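Local coordinates for protein amidohydrolase (Brucella melitensis biovar Abortus, PDB 4F0L) that probably acts as a metal-dependent amidohydrolase with deaminase activity, holding a single metal ion at its active site, at residues 57-65 with 369-380. Residues are numbered along the deposited sequence; the frame is centred on the assembly and turned at random.
Sequences VVAGMANLH and FDGAVLGGNIAM. With FE (Fe (III) ion), chain E.
Met61 reaches from its strand onto the helix with its thioether: CE sits 3.6 Å from Phe369 CE1 and equally close to Val373 CG2, while SD rests 3.7 Å from Ala372 CB. Its CG is anti to the backbone N (chi1 -178°), and bends at chi2 and chi3 bring its end to the helix. Val373 CG2 also lies over one face of the Phe369 ring, toward the rim. At the ring edge, near the plane, Phe369 CZ meets Ala59 O at 3.5 Å. Strand 61-65, part of the first of the parallel strands of the amidohydrolase TIM barrel, crosses helix 369-379 at 58°, their axes 7.2 Å apart at closest. Ala62 CB points at Gly376, which has no side chain there. Three waters bridge the segments, joining Ala62 N to Val373 O, Ala62 O to Ala372 O, and Gly60 O to Asn377 ND2. Just past the helix, Met380, bent at chi2 and chi3, lies along the strand, placing CG 3.6 Å from Ala62 CB and CE 3.7 Å from Leu64 CB, while Leu64 CD2 touches Ala379 CB. His65, which follows Leu64, binds the iron(III) ion through NE2 at 2.2 Å, with His67, His241 and Asp329.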
ATOM      1  N   VAL B  57      -1.140  18.462 -14.027  1.00 14.53           N
ATOM      2  CA  VAL B  57      -1.198  19.282 -12.795  1.00 13.95           C
ATOM      3  C   VAL B  57      -2.532  19.032 -12.088  1.00 13.50           C
ATOM      4  O   VAL B  57      -3.591  18.967 -12.727  1.00 13.69           O
ATOM      5  CB  VAL B  57      -1.019  20.784 -13.080  1.00 14.57           C
ATOM      6  CG1 VAL B  57      -1.319  21.617 -11.828  1.00 14.65           C
ATOM      7  CG2 VAL B  57       0.405  21.043 -13.577  1.00 15.03           C
ATOM      8  N   VAL B  58      -2.435  18.785 -10.792  1.00 13.12           N
ATOM      9  CA  VAL B  58      -3.566  18.537  -9.917  1.00 13.40           C
ATOM     10  C   VAL B  58      -3.438  19.399  -8.680  1.00 13.10           C
ATOM     11  O   VAL B  58      -2.368  19.929  -8.384  1.00 11.94           O
ATOM     12  CB  VAL B  58      -3.681  17.045  -9.494  1.00 13.21           C
ATOM     13  CG1 VAL B  58      -3.893  16.145 -10.727  1.00 14.02           C
ATOM     14  CG2 VAL B  58      -2.483  16.572  -8.696  1.00 12.44           C
ATOM     15  N   ALA B  59      -4.538  19.533  -7.949  1.00 13.71           N
ATOM     16  CA  ALA B  59      -4.562  20.318  -6.721  1.00 13.74           C
ATOM     17  C   ALA B  59      -3.665  19.686  -5.661  1.00 14.02           C
ATOM     18  O   ALA B  59      -3.479  18.481  -5.656  1.00 13.64           O
ATOM     19  CB  ALA B  59      -5.991  20.394  -6.186  1.00 14.15           C
ATOM     20  N   GLY B  60      -3.133  20.531  -4.777  1.00 14.15           N
ATOM     21  CA  GLY B  60      -2.469  20.095  -3.589  1.00 13.80           C
ATOM     22  C   GLY B  60      -3.444  19.457  -2.623  1.00 13.83           C
ATOM     23  O   GLY B  60      -4.581  19.885  -2.496  1.00 14.02           O
ATOM     24  N   MET B  61      -2.995  18.385  -1.967  1.00 13.51           N
ATOM     25  CA  MET B  61      -3.836  17.639  -1.047  1.00 13.25           C
ATOM     26  C   MET B  61      -3.562  18.093   0.375  1.00 13.04           C
ATOM     27  O   MET B  61      -2.402  18.158   0.818  1.00 12.00           O
ATOM     28  CB  MET B  61      -3.519  16.152  -1.171  1.00 12.99           C
ATOM     29  CG  MET B  61      -4.364  15.228  -0.305  1.00 13.39           C
ATOM     30  SD  MET B  61      -6.085  15.145  -0.803  1.00 14.78           S
ATOM     31  CE  MET B  61      -5.804  14.252  -2.336  1.00 13.67           C
ATOM     32  N   ALA B  62      -4.622  18.370   1.115  1.00 13.13           N
ATOM     33  CA  ALA B  62      -4.461  18.569   2.562  1.00 13.20           C
ATOM     34  C   ALA B  62      -4.234  17.248   3.233  1.00 12.93           C
ATOM     35  O   ALA B  62      -4.885  16.220   2.925  1.00 12.95           O
ATOM     36  CB  ALA B  62      -5.677  19.286   3.184  1.00 13.51           C
ATOM     37  N   ASN B  63      -3.320  17.257   4.201  1.00 13.16           N
ATOM     38  CA  ASN B  63      -3.120  16.107   5.061  1.00 12.46           C
ATOM     39  C   ASN B  63      -3.789  16.482   6.357  1.00 12.48           C
ATOM     40  O   ASN B  63      -3.214  17.138   7.191  1.00 12.52           O
ATOM     41  CB  ASN B  63      -1.619  15.833   5.236  1.00 12.76           C
ATOM     42  CG  ASN B  63      -1.342  14.454   5.819  1.00 12.34           C
ATOM     43  OD1 ASN B  63      -1.915  14.064   6.841  1.00 12.73           O
ATOM     44  ND2 ASN B  63      -0.488  13.710   5.157  1.00 11.99           N
ATOM     45  N   LEU B  64      -5.052  16.117   6.520  1.00 12.62           N
ATOM     46  CA  LEU B  64      -5.872  16.831   7.505  1.00 13.10           C
ATOM     47  C   LEU B  64      -5.714  16.382   8.965  1.00 13.26           C
ATOM     48  O   LEU B  64      -6.394  16.912   9.818  1.00 13.70           O
ATOM     49  CB  LEU B  64      -7.351  16.828   7.078  1.00 13.56           C
ATOM     50  CG  LEU B  64      -8.075  15.525   6.766  1.00 13.50           C
ATOM     51  CD1 LEU B  64      -7.757  14.459   7.802  1.00 13.01           C
ATOM     52  CD2 LEU B  64      -9.565  15.829   6.712  1.00 14.14           C
ATOM     53  N   HIS B  65      -4.793  15.454   9.263  1.00 12.72           N
ATOM     54  CA  HIS B  65      -4.635  14.928  10.644  1.00 12.98           C
ATOM     55  C   HIS B  65      -3.302  14.259  10.763  1.00 12.89           C
ATOM     56  O   HIS B  65      -3.031  13.250  10.094  1.00 11.98           O
ATOM     57  CB  HIS B  65      -5.720  13.915  10.960  1.00 13.22           C
ATOM     58  CG  HIS B  65      -5.762  13.461  12.386  1.00 13.39           C
ATOM     59  ND1 HIS B  65      -6.269  14.238  13.380  1.00 13.90           N
ATOM     60  CD2 HIS B  65      -5.397  12.263  12.975  1.00 13.50           C
ATOM     61  CE1 HIS B  65      -6.173  13.571  14.550  1.00 14.25           C
ATOM     62  NE2 HIS B  65      -5.674  12.357  14.301  1.00 13.72           N
ATOM     63  N   PHE B 369      -9.777  11.179  -5.296  1.00 14.20           N
ATOM     64  CA  PHE B 369      -8.859  12.288  -5.314  1.00 13.85           C
ATOM     65  C   PHE B 369      -9.619  13.597  -5.208  1.00 13.92           C
ATOM     66  O   PHE B 369      -9.276  14.420  -4.363  1.00 13.98           O
ATOM     67  CB  PHE B 369      -7.986  12.320  -6.558  1.00 13.47           C
ATOM     68  CG  PHE B 369      -6.988  13.429  -6.532  1.00 13.15           C
ATOM     69  CD1 PHE B 369      -5.801  13.290  -5.844  1.00 12.76           C
ATOM     70  CD2 PHE B 369      -7.268  14.657  -7.144  1.00 13.56           C
ATOM     71  CE1 PHE B 369      -4.868  14.333  -5.804  1.00 12.68           C
ATOM     72  CE2 PHE B 369      -6.356  15.693  -7.084  1.00 13.54           C
ATOM     73  CZ  PHE B 369      -5.152  15.527  -6.421  1.00 13.31           C
ATOM     74  N   ASP B 370     -10.664  13.785  -6.013  1.00 14.29           N
ATOM     75  CA  ASP B 370     -11.437  15.014  -5.950  1.00 14.87           C
ATOM     76  C   ASP B 370     -12.029  15.172  -4.559  1.00 14.85           C
ATOM     77  O   ASP B 370     -12.035  16.255  -3.988  1.00 15.27           O
ATOM     78  CB  ASP B 370     -12.610  15.011  -6.945  1.00 16.09           C
ATOM     79  CG  ASP B 370     -12.214  15.360  -8.355  1.00 16.48           C
ATOM     80  OD1 ASP B 370     -11.116  15.929  -8.619  1.00 16.81           O
ATOM     81  OD2 ASP B 370     -13.063  15.118  -9.219  1.00 17.46           O
ATOM     82  N   GLY B 371     -12.616  14.104  -4.056  1.00 14.91           N
ATOM     83  CA  GLY B 371     -13.303  14.151  -2.754  1.00 15.13           C
ATOM     84  C   GLY B 371     -12.360  14.546  -1.630  1.00 14.49           C
ATOM     85  O   GLY B 371     -12.684  15.402  -0.795  1.00 15.01           O
ATOM     86  N   ALA B 372     -11.166  13.950  -1.628  1.00 13.47           N
ATOM     87  CA  ALA B 372     -10.238  14.157  -0.534  1.00 12.95           C
ATOM     88  C   ALA B 372      -9.642  15.550  -0.553  1.00 12.83           C
ATOM     89  O   ALA B 372      -9.399  16.142   0.529  1.00 12.36           O
ATOM     90  CB  ALA B 372      -9.147  13.085  -0.530  1.00 12.01           C
ATOM     91  N   VAL B 373      -9.396  16.094  -1.749  1.00 12.95           N
ATOM     92  CA  VAL B 373      -8.982  17.509  -1.859  1.00 13.01           C
ATOM     93  C   VAL B 373     -10.068  18.457  -1.325  1.00 14.08           C
ATOM     94  O   VAL B 373      -9.751  19.397  -0.587  1.00 14.09           O
ATOM     95  CB  VAL B 373      -8.654  17.910  -3.317  1.00 13.24           C
ATOM     96  CG1 VAL B 373      -8.501  19.431  -3.440  1.00 12.85           C
ATOM     97  CG2 VAL B 373      -7.367  17.171  -3.794  1.00 12.23           C
ATOM     98  N   LEU B 374     -11.316  18.245  -1.769  1.00 14.87           N
ATOM     99  CA  LEU B 374     -12.458  19.085  -1.412  1.00 15.82           C
ATOM    100  C   LEU B 374     -12.735  19.078   0.092  1.00 15.86           C
ATOM    101  O   LEU B 374     -12.779  20.147   0.732  1.00 16.46           O
ATOM    102  CB  LEU B 374     -13.722  18.646  -2.183  1.00 17.22           C
ATOM    103  CG  LEU B 374     -15.037  19.381  -1.930  1.00 18.61           C
ATOM    104  CD1 LEU B 374     -14.988  20.815  -2.424  1.00 18.92           C
ATOM    105  CD2 LEU B 374     -16.204  18.625  -2.570  1.00 19.95           C
ATOM    106  N   GLY B 375     -12.911  17.902   0.665  1.00 15.46           N
ATOM    107  CA  GLY B 375     -13.233  17.794   2.102  1.00 15.92           C
ATOM    108  C   GLY B 375     -12.046  18.177   2.955  1.00 15.41           C
ATOM    109  O   GLY B 375     -12.179  18.814   3.986  1.00 16.11           O
ATOM    110  N   GLY B 376     -10.862  17.830   2.486  1.00 14.49           N
ATOM    111  CA  GLY B 376      -9.656  18.226   3.172  1.00 14.24           C
ATOM    112  C   GLY B 376      -9.516  19.721   3.355  1.00 13.90           C
ATOM    113  O   GLY B 376      -9.255  20.198   4.440  1.00 14.13           O
ATOM    114  N   ASN B 377      -9.689  20.472   2.280  1.00 13.78           N
ATOM    115  CA  ASN B 377      -9.574  21.940   2.391  1.00 13.98           C
ATOM    116  C   ASN B 377     -10.652  22.550   3.297  1.00 14.40           C
ATOM    117  O   ASN B 377     -10.372  23.481   4.018  1.00 14.40           O
ATOM    118  CB  ASN B 377      -9.520  22.586   1.016  1.00 13.72           C
ATOM    119  CG  ASN B 377      -8.132  22.529   0.437  1.00 13.33           C
ATOM    120  OD1 ASN B 377      -7.149  22.461   1.189  1.00 12.85           O
ATOM    121  ND2 ASN B 377      -8.023  22.525  -0.911  1.00 13.24           N
ATOM    122  N   ILE B 378     -11.868  21.993   3.281  1.00 14.67           N
ATOM    123  CA  ILE B 378     -12.921  22.460   4.190  1.00 15.36           C
ATOM    124  C   ILE B 378     -12.518  22.212   5.661  1.00 15.68           C
ATOM    125  O   ILE B 378     -12.582  23.119   6.475  1.00 15.98           O
ATOM    126  CB  ILE B 378     -14.303  21.828   3.856  1.00 15.86           C
ATOM    127  CG1 ILE B 378     -14.822  22.307   2.469  1.00 15.87           C
ATOM    128  CG2 ILE B 378     -15.306  22.084   4.992  1.00 16.40           C
ATOM    129  CD1 ILE B 378     -15.924  21.427   1.862  1.00 16.60           C
ATOM    130  N   ALA B 379     -12.067  20.992   5.981  1.00 15.73           N
ATOM    131  CA  ALA B 379     -11.591  20.673   7.350  1.00 16.01           C
ATOM    132  C   ALA B 379     -10.434  21.557   7.783  1.00 15.97           C
ATOM    133  O   ALA B 379     -10.216  21.768   8.994  1.00 16.43           O
ATOM    134  CB  ALA B 379     -11.161  19.199   7.458  1.00 15.74           C
ATOM    135  N   MET B 380      -9.642  22.021   6.814  1.00 15.55           N
ATOM    136  CA  MET B 380      -8.464  22.838   7.135  1.00 15.68           C
ATOM    137  C   MET B 380      -8.842  24.335   7.287  1.00 16.47           C
ATOM    138  O   MET B 380      -7.977  25.152   7.585  1.00 16.32           O
ATOM    139  CB  MET B 380      -7.386  22.710   6.063  1.00 14.98           C
ATOM    140  CG  MET B 380      -6.743  21.336   5.934  1.00 14.75           C
ATOM    141  SD  MET B 380      -5.832  20.764   7.350  1.00 15.26           S
ATOM    142  CE  MET B 380      -7.160  20.233   8.442  1.00 15.40           C
TER
HETATM  143 FE    FE E 501      -4.951  10.736  15.552  1.00 32.76          FE
HETATM  144  O   HOH W   1      -5.233  22.398  -1.939  1.00 17.96           O
HETATM  145  O   HOH W   2      -7.592  15.640   2.648  1.00 11.99           O
HETATM  146  O   HOH W   3      -7.077  19.481   0.216  1.00 14.16           O
HETATM  147  O   HOH W   4      -5.916   8.807  15.267  1.00 25.98           O
HETATM  148  O   HOH W   5      -4.071   9.280  17.063  1.00 32.69           O